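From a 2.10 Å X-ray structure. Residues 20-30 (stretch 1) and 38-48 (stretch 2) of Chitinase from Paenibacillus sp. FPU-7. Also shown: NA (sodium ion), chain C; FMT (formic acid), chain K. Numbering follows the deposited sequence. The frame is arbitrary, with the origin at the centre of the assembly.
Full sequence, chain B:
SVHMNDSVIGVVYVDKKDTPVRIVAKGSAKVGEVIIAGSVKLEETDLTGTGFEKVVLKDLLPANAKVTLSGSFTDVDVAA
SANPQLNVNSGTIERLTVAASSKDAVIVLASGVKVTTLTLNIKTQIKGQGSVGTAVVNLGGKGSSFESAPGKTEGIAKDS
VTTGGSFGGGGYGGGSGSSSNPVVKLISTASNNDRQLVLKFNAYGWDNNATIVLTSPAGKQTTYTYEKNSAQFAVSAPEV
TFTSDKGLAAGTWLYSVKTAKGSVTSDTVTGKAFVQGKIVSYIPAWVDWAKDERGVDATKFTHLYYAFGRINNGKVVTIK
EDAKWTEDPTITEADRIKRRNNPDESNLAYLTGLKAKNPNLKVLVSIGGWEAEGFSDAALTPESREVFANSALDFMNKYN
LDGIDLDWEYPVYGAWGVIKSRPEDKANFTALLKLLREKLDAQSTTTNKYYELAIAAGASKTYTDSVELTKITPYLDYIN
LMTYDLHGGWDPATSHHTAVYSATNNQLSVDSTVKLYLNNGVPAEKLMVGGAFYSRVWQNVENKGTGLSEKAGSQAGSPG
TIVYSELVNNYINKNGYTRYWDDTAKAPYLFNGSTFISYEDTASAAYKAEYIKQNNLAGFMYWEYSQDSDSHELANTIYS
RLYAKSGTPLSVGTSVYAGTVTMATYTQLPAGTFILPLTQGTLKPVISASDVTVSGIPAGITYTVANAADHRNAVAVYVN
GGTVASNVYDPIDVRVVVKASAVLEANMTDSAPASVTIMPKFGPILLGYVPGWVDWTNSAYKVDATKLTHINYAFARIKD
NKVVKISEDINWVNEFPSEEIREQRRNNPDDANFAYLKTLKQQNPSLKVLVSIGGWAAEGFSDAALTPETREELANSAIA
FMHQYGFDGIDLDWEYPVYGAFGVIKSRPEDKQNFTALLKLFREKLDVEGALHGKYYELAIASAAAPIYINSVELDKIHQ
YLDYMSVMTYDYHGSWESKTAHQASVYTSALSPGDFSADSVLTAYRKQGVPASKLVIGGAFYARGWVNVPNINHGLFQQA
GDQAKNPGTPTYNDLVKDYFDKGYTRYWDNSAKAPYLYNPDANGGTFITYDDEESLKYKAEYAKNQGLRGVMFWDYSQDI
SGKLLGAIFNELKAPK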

# COMPACT_ATOMS: atom_id res chain seq x y z
N PRO B 20 -48.28 -25.75 -56.16
CA PRO B 20 -46.85 -25.84 -55.94
C PRO B 20 -46.19 -27.19 -56.27
O PRO B 20 -46.80 -28.23 -56.12
CB PRO B 20 -46.71 -25.50 -54.43
CG PRO B 20 -48.04 -25.73 -53.83
CD PRO B 20 -49.03 -25.44 -54.92
N VAL B 21 -44.95 -27.12 -56.72
CA VAL B 21 -44.03 -28.22 -56.64
C VAL B 21 -43.43 -28.24 -55.26
O VAL B 21 -42.94 -27.19 -54.79
CB VAL B 21 -42.81 -28.06 -57.59
CG1 VAL B 21 -41.81 -29.21 -57.39
CG2 VAL B 21 -43.27 -28.01 -59.03
N ARG B 22 -43.38 -29.42 -54.63
CA ARG B 22 -42.55 -29.60 -53.44
C ARG B 22 -41.15 -30.05 -53.87
O ARG B 22 -41.01 -30.95 -54.69
CB ARG B 22 -43.23 -30.57 -52.47
CG ARG B 22 -42.53 -30.79 -51.15
CD ARG B 22 -43.42 -31.60 -50.22
NE ARG B 22 -43.44 -33.01 -50.66
CZ ARG B 22 -42.65 -33.98 -50.19
NH1 ARG B 22 -41.76 -33.75 -49.21
NH2 ARG B 22 -42.76 -35.20 -50.69
N ILE B 23 -40.11 -29.38 -53.38
CA ILE B 23 -38.74 -29.73 -53.68
C ILE B 23 -38.07 -30.06 -52.38
O ILE B 23 -38.08 -29.25 -51.48
CB ILE B 23 -37.95 -28.59 -54.40
CG1 ILE B 23 -38.66 -28.22 -55.70
CG2 ILE B 23 -36.50 -29.00 -54.66
CD1 ILE B 23 -38.04 -27.06 -56.48
N VAL B 24 -37.48 -31.25 -52.30
CA VAL B 24 -36.92 -31.71 -51.08
C VAL B 24 -35.43 -31.91 -51.27
O VAL B 24 -34.99 -32.22 -52.36
CB VAL B 24 -37.59 -33.02 -50.61
CG1 VAL B 24 -37.21 -33.29 -49.16
CG2 VAL B 24 -39.09 -32.92 -50.73
N ALA B 25 -34.67 -31.72 -50.19
CA ALA B 25 -33.26 -31.92 -50.16
C ALA B 25 -32.96 -32.87 -49.00
O ALA B 25 -33.26 -32.53 -47.79
CB ALA B 25 -32.55 -30.58 -49.96
N LYS B 26 -32.35 -34.03 -49.36
CA LYS B 26 -32.10 -35.14 -48.42
C LYS B 26 -30.61 -35.52 -48.23
O LYS B 26 -29.84 -35.62 -49.18
CB LYS B 26 -32.93 -36.37 -48.81
CG LYS B 26 -33.43 -37.18 -47.62
CD LYS B 26 -33.71 -38.64 -47.97
CE LYS B 26 -32.42 -39.46 -48.06
NZ LYS B 26 -32.67 -40.91 -48.29
N GLY B 27 -30.22 -35.70 -46.99
CA GLY B 27 -28.89 -36.14 -46.65
C GLY B 27 -27.78 -35.15 -46.99
O GLY B 27 -27.76 -34.03 -46.47
N SER B 28 -26.83 -35.59 -47.80
CA SER B 28 -25.69 -34.75 -48.19
C SER B 28 -25.99 -33.83 -49.37
O SER B 28 -25.05 -33.34 -50.00
CB SER B 28 -24.46 -35.62 -48.48
OG SER B 28 -23.86 -35.88 -47.23
N ALA B 29 -27.26 -33.56 -49.65
CA ALA B 29 -27.62 -32.69 -50.76
C ALA B 29 -27.16 -31.24 -50.52
O ALA B 29 -26.83 -30.83 -49.37
CB ALA B 29 -29.12 -32.74 -51.03
N LYS B 30 -27.18 -30.50 -51.63
CA LYS B 30 -26.41 -29.28 -51.88
C LYS B 30 -27.15 -28.51 -52.98
O LYS B 30 -27.28 -29.00 -54.12
CB LYS B 30 -25.01 -29.70 -52.40
CG LYS B 30 -23.79 -29.29 -51.59
CD LYS B 30 -23.42 -27.83 -51.84
CE LYS B 30 -23.96 -26.94 -50.74
NZ LYS B 30 -23.38 -27.35 -49.43
N GLY B 38 -42.64 -19.04 -59.30
CA GLY B 38 -43.91 -19.72 -59.18
C GLY B 38 -44.12 -20.36 -57.83
O GLY B 38 -43.38 -20.11 -56.88
N SER B 39 -45.15 -21.19 -57.77
CA SER B 39 -45.59 -21.85 -56.58
C SER B 39 -44.70 -23.02 -56.29
O SER B 39 -44.32 -23.80 -57.20
CB SER B 39 -47.04 -22.25 -56.73
OG SER B 39 -47.81 -21.07 -56.89
N VAL B 40 -44.32 -23.12 -55.02
CA VAL B 40 -43.25 -24.01 -54.60
C VAL B 40 -43.24 -24.27 -53.06
O VAL B 40 -43.73 -23.47 -52.28
CB VAL B 40 -41.89 -23.45 -55.04
CG1 VAL B 40 -41.49 -22.22 -54.18
CG2 VAL B 40 -40.80 -24.51 -54.99
N LYS B 41 -42.66 -25.40 -52.66
CA LYS B 41 -42.36 -25.65 -51.27
C LYS B 41 -40.99 -26.27 -51.15
O LYS B 41 -40.77 -27.37 -51.65
CB LYS B 41 -43.47 -26.52 -50.65
CG LYS B 41 -43.22 -27.03 -49.23
CD LYS B 41 -44.56 -27.45 -48.63
CE LYS B 41 -44.43 -28.33 -47.42
NZ LYS B 41 -43.38 -27.91 -46.46
N LEU B 42 -40.04 -25.56 -50.54
CA LEU B 42 -38.71 -26.10 -50.30
C LEU B 42 -38.80 -26.75 -48.96
O LEU B 42 -39.41 -26.20 -48.01
CB LEU B 42 -37.61 -25.04 -50.29
CG LEU B 42 -37.58 -24.11 -51.52
CD1 LEU B 42 -36.30 -23.29 -51.59
CD2 LEU B 42 -37.77 -24.83 -52.85
N GLU B 43 -38.22 -27.95 -48.91
CA GLU B 43 -38.15 -28.76 -47.71
C GLU B 43 -36.78 -29.42 -47.57
O GLU B 43 -36.22 -29.91 -48.53
CB GLU B 43 -39.23 -29.80 -47.83
CG GLU B 43 -39.51 -30.61 -46.59
CD GLU B 43 -40.96 -31.08 -46.55
OE1 GLU B 43 -41.60 -31.27 -47.64
OE2 GLU B 43 -41.44 -31.26 -45.39
N GLU B 44 -36.26 -29.41 -46.36
CA GLU B 44 -35.02 -30.05 -46.07
C GLU B 44 -35.33 -31.16 -45.07
O GLU B 44 -35.66 -30.87 -43.90
CB GLU B 44 -34.00 -29.08 -45.49
CG GLU B 44 -33.49 -27.98 -46.46
CD GLU B 44 -32.31 -27.20 -45.86
OE1 GLU B 44 -32.26 -27.01 -44.60
OE2 GLU B 44 -31.39 -26.80 -46.63
N THR B 45 -35.20 -32.42 -45.51
CA THR B 45 -35.42 -33.59 -44.62
C THR B 45 -34.21 -34.54 -44.48
O THR B 45 -33.60 -34.94 -45.50
CB THR B 45 -36.62 -34.44 -45.06
OG1 THR B 45 -37.62 -33.61 -45.66
CG2 THR B 45 -37.22 -35.19 -43.84
N ASP B 46 -33.91 -34.90 -43.22
CA ASP B 46 -32.80 -35.79 -42.88
C ASP B 46 -31.60 -35.27 -43.65
O ASP B 46 -31.15 -35.89 -44.61
CB ASP B 46 -33.12 -37.27 -43.24
CG ASP B 46 -34.19 -37.91 -42.30
OD1 ASP B 46 -34.04 -37.81 -41.04
OD2 ASP B 46 -35.17 -38.51 -42.84
N LEU B 47 -31.17 -34.06 -43.26
CA LEU B 47 -30.17 -33.29 -44.00
C LEU B 47 -28.91 -33.25 -43.17
O LEU B 47 -28.91 -32.74 -42.04
CB LEU B 47 -30.64 -31.86 -44.28
CG LEU B 47 -29.74 -31.06 -45.26
CD1 LEU B 47 -30.12 -31.35 -46.72
CD2 LEU B 47 -29.77 -29.55 -44.97
N THR B 48 -27.87 -33.84 -43.77
CA THR B 48 -26.51 -33.87 -43.24
C THR B 48 -25.62 -32.79 -43.87
O THR B 48 -24.75 -32.26 -43.17
CB THR B 48 -25.80 -35.27 -43.39
OG1 THR B 48 -24.41 -35.11 -43.10
CG2 THR B 48 -25.90 -35.84 -44.77
NA NA C . -29.77 -25.19 -45.73
C FMT K . -43.85 -28.54 -43.11
O1 FMT K . -44.41 -28.03 -44.10
O2 FMT K . -42.63 -28.15 -42.67

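Residues 40-45 run beside strand 21-27 in the same direction, their axes inclined by 16°, and the pair forms a parallel ladder in which the odd-numbered residues of stretch 1 bond to both neighbours of their partners. The two stretches bury 819 Å² between them.

Gly-38 makes no contact with stretch 1. The ladder opens at Ser-39, whose carbonyl O accepts a weak hydrogen bond from Val-21 N at 3.4 Å. Pro-20 precedes the first bonded residue of stretch 1, where an N-H is not called on, and its ring packs against stretch 2, with CB 3.4 Å from Val-40 N.

Val-40 lies on the same face as Val-21, Ile-23 and Leu-42, a buried apolar surface suited to branched aliphatic side chains; its CG2 meets Ile-23 CD1 at 4.0 Å. The backbone of Lys-41 then bonds twice, N to Val-21 O at 2.8 Å and O from Ile-23 N at 2.7 Å, the latter nearly straight at 173°. Its side chain starts on the other face, where its CG lies 4.3 Å from Arg-22 CG, but its end leads away, and NZ donates to O1 of a formic acid molecule, probably from the crystallisation liquor, at 2.6 Å. Lysine suits this partly exposed place because its aliphatic stem can lie beside that of Arg-22 while the ammonium group leads away from stretch 1.

Leu-42 returns to the apolar face, its CD2 4.1 Å from Ile-23 CB.

Glu-43 repeats the backbone pattern, N to Ile-23 O and O from Ala-25 N, both 2.9 Å. Its side chain shares a face with Arg-22 and Val-24, and its OE1 receives Arg-22 NH1 at 2.9 Å and 166° in a salt bridge, approaching the edge of the guanidinium near its plane. Opposite charges suit this partly exposed face, and the extended chi1 and chi2 of both residues help them meet.

Glu-44 pairs with Ala-25, whose small methyl is buried. The carboxylate of Glu-44 binds the sodium ion through OE2 at 2.5 Å, a fitting ligand for a cation.

Thr-45 N donates to Ala-25 O at 3.0 Å, while its OG1 lies 3.5 Å from Val-24 CG1. At Asp-46 the chain turns a corner, with phi and psi of 48° and 67°, and the carbonyl O accepts Gly-27 N at 2.6 Å. Leu-47 starts sideways, but its end comes nearer, placing CD1 4.1 Å from Ala-25 CB.

Thr-48 N closes the contact on Gly-27 O at 2.7 Å. Gly-27 lies within the type II' turn from Lys-26 to Ala-29, and its positive phi of 66° favours glycine there.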